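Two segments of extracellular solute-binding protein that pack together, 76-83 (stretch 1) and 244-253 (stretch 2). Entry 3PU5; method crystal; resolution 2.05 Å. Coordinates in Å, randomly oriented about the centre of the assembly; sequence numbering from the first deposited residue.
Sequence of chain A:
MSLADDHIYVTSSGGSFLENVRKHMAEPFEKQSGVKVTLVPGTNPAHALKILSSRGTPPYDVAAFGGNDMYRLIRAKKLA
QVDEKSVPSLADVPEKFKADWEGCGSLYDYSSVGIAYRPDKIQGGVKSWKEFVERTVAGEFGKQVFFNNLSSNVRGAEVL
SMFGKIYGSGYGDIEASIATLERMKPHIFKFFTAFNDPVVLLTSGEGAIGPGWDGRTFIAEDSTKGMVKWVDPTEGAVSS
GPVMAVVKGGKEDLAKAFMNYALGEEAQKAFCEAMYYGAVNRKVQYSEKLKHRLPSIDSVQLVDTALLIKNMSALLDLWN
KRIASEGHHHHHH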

# COMPACT_ATOMS: atom_id res chain seq x y z
N ALA A 76 1.47 17.54 13.01
CA ALA A 76 1.81 18.96 13.02
C ALA A 76 0.69 19.87 12.49
O ALA A 76 0.91 21.06 12.27
CB ALA A 76 3.10 19.20 12.24
N LYS A 77 -0.50 19.31 12.29
CA LYS A 77 -1.69 20.08 11.89
C LYS A 77 -1.51 20.85 10.57
O LYS A 77 -1.93 22.02 10.45
CB LYS A 77 -2.10 21.06 13.00
CG LYS A 77 -1.96 20.51 14.41
CD LYS A 77 -2.86 19.31 14.68
CE LYS A 77 -2.72 18.85 16.14
NZ LYS A 77 -3.56 17.65 16.46
N LYS A 78 -0.92 20.20 9.57
CA LYS A 78 -0.64 20.88 8.31
C LYS A 78 -1.66 20.58 7.21
O LYS A 78 -1.56 21.10 6.09
CB LYS A 78 0.78 20.56 7.82
CG LYS A 78 1.87 21.14 8.72
CD LYS A 78 1.87 22.67 8.63
CE LYS A 78 2.98 23.27 9.46
NZ LYS A 78 2.80 24.76 9.54
N LEU A 79 -2.66 19.77 7.52
CA LEU A 79 -3.62 19.32 6.51
C LEU A 79 -5.01 19.86 6.81
O LEU A 79 -5.40 19.93 7.96
CB LEU A 79 -3.65 17.79 6.50
CG LEU A 79 -2.27 17.14 6.36
CD1 LEU A 79 -2.39 15.61 6.42
CD2 LEU A 79 -1.63 17.58 5.05
N ALA A 80 -5.75 20.24 5.78
CA ALA A 80 -7.09 20.79 6.01
C ALA A 80 -8.11 19.68 6.21
O ALA A 80 -7.98 18.59 5.67
CB ALA A 80 -7.50 21.70 4.85
N GLN A 81 -9.14 19.98 7.00
CA GLN A 81 -10.24 19.04 7.19
C GLN A 81 -11.00 18.82 5.88
O GLN A 81 -11.22 19.76 5.11
CB GLN A 81 -11.19 19.53 8.29
CG GLN A 81 -11.86 20.88 7.97
CD GLN A 81 -12.67 21.45 9.13
OE1 GLN A 81 -13.76 20.96 9.45
NE2 GLN A 81 -12.14 22.50 9.76
N VAL A 82 -11.38 17.58 5.62
CA VAL A 82 -12.19 17.26 4.45
C VAL A 82 -13.26 16.26 4.83
O VAL A 82 -13.06 15.43 5.72
CB VAL A 82 -11.34 16.68 3.28
CG1 VAL A 82 -10.43 17.75 2.67
CG2 VAL A 82 -10.52 15.47 3.75
N ASP A 83 -14.41 16.34 4.17
CA ASP A 83 -15.48 15.38 4.38
C ASP A 83 -16.38 15.28 3.15
O ASP A 83 -16.09 15.88 2.11
CB ASP A 83 -16.30 15.74 5.63
CG ASP A 83 -16.95 17.11 5.53
OD1 ASP A 83 -17.32 17.54 4.42
OD2 ASP A 83 -17.09 17.77 6.59
N MSE A 244 -3.64 10.92 0.34
CA MSE A 244 -3.88 12.22 -0.26
C MSE A 244 -4.55 13.16 0.74
O MSE A 244 -5.45 12.76 1.47
CB MSE A 244 -4.76 12.09 -1.51
CG MSE A 244 -4.87 13.40 -2.29
SE MSE A 244 -5.78 13.16 -4.04
CE MSE A 244 -4.36 12.25 -5.04
N ALA A 245 -4.10 14.41 0.76
CA ALA A 245 -4.62 15.41 1.68
C ALA A 245 -4.49 16.82 1.11
O ALA A 245 -3.60 17.10 0.29
CB ALA A 245 -3.90 15.31 3.04
N VAL A 246 -5.37 17.70 1.57
CA VAL A 246 -5.33 19.11 1.24
C VAL A 246 -4.41 19.87 2.20
O VAL A 246 -4.59 19.80 3.42
CB VAL A 246 -6.73 19.74 1.31
CG1 VAL A 246 -6.67 21.24 1.00
CG2 VAL A 246 -7.68 19.03 0.33
N VAL A 247 -3.44 20.60 1.66
CA VAL A 247 -2.49 21.38 2.45
C VAL A 247 -3.09 22.69 2.98
O VAL A 247 -3.53 23.54 2.19
CB VAL A 247 -1.23 21.71 1.62
CG1 VAL A 247 -0.33 22.69 2.37
CG2 VAL A 247 -0.49 20.42 1.24
N LYS A 248 -3.12 22.85 4.30
CA LYS A 248 -3.67 24.06 4.92
C LYS A 248 -3.01 25.31 4.34
O LYS A 248 -1.79 25.40 4.30
CB LYS A 248 -3.43 24.06 6.43
CG LYS A 248 -4.51 23.42 7.27
CD LYS A 248 -4.26 23.74 8.75
CE LYS A 248 -4.96 22.75 9.67
NZ LYS A 248 -4.65 23.02 11.11
N GLY A 249 -3.82 26.27 3.91
CA GLY A 249 -3.31 27.55 3.44
C GLY A 249 -2.96 27.58 1.96
O GLY A 249 -2.55 28.62 1.45
N GLY A 250 -3.11 26.46 1.28
CA GLY A 250 -2.91 26.42 -0.16
C GLY A 250 -4.20 26.84 -0.86
O GLY A 250 -5.07 27.45 -0.24
N LYS A 251 -4.32 26.53 -2.15
CA LYS A 251 -5.55 26.81 -2.89
C LYS A 251 -6.56 25.71 -2.56
O LYS A 251 -6.78 24.80 -3.36
CB LYS A 251 -5.28 26.87 -4.39
CG LYS A 251 -4.39 28.04 -4.81
CD LYS A 251 -4.04 27.98 -6.29
CE LYS A 251 -3.25 29.22 -6.72
NZ LYS A 251 -1.85 29.14 -6.26
N GLU A 252 -7.16 25.82 -1.38
CA GLU A 252 -7.86 24.69 -0.77
C GLU A 252 -9.07 24.21 -1.55
O GLU A 252 -9.34 23.02 -1.59
CB GLU A 252 -8.24 25.02 0.68
CG GLU A 252 -7.03 25.29 1.56
CD GLU A 252 -7.38 25.33 3.03
OE1 GLU A 252 -8.56 25.14 3.37
OE2 GLU A 252 -6.46 25.55 3.85
N ASP A 253 -9.79 25.14 -2.18
CA ASP A 253 -10.97 24.75 -2.95
C ASP A 253 -10.62 24.02 -4.23
O ASP A 253 -11.26 23.04 -4.59
CB ASP A 253 -11.87 25.96 -3.22
CG ASP A 253 -12.60 26.43 -1.97
OD1 ASP A 253 -12.90 25.58 -1.11
OD2 ASP A 253 -12.86 27.65 -1.85
O HOH W 1 -0.18 23.74 5.79
O HOH W 2 -7.05 17.13 3.63

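The apolar centre of this contact is built from small and branched aliphatic side chains. The CA-to-CB bond of Val-246 points sideways to the first stretch, and its side chain meets two partners there: its CG1 is 4.0 Å from CB of Ala-80, and its CG2 is 3.8 Å from CG1 of Val-82. The two methyls of a single beta-branched residue thus serve two neighbours, and because the branch sits at CB, close to the backbone, it fills the space without needing a long side chain. Ala-80 suits its position for a similar reason: a single methyl gives apolar contact while its backbone lies close enough to the partner chain for hydrogen bonding. A further pair adds to this centre. Leu-79 points away overall from CA to CB, yet its CD1 comes within 3.7 Å of CB of Ala-245, whose own CB is directed toward the first stretch. The reach of leucine is useful here, since it meets an alanine that offers only one carbon.

Beside these side chains the backbones draw together. Leu-79 and Val-247 form a single beta bridge, with their CA atoms 4.7 Å apart. Two hydrogen bonds define it: Ala-80 N donates to Val-246 O at 2.7 Å, and Lys-248 N donates to Lys-78 O at 2.9 Å, both nearly straight, with angles of 169° and 161° at the hydrogen. Each bond therefore joins residues flanking the bridged pair. The carbonyl of Val-246 is also approached by CA of Leu-79 at 3.3 Å, a CA-H...O contact that supplements the stronger bond to the same oxygen. Two waters extend the pairing. One donates to Lys-78 O at 3.0 Å and to Lys-248 O at 2.8 Å; the other donates to Ala-80 O at 2.7 Å and accepts from Val-246 N at 2.7 Å. Each links polar backbone atoms of the two stretches that make no direct bond to one another.

Toward the polar edge, Lys-248 loses more surface to the contact than any other residue, and its extended chain runs along the backbone from Ala-80 back to Lys-77. Its methylenes lie along the backbone there, CG 3.7 Å from Ala-80 N and CE 3.3 Å from Leu-79 O, and its NZ reaches Lys-77 O, donating a hydrogen bond of 3.0 Å. Lysine fits an exposed margin well: the aliphatic part packs while the charged end finds a carbonyl. Lys-77 itself leads its side chain away, leaving its amine clear of the amine of Lys-248.

Lys-248 is itself part of a type II turn that runs from Val-247 to Gly-250, closed by Gly-250 N donating to Val-247 O at 3.1 Å. Gly-249 has a phi of 88°, where a CB would be jammed against the preceding carbonyl oxygen, so glycine is called for by the backbone alone. Glu-252, in the helix that follows, accepts from Gly-249 N at its OE2, 2.7 Å away, tying the helix start to the turn. Its OE1 lies 3.9 Å from CB of Ala-80, a modest contact with the first stretch.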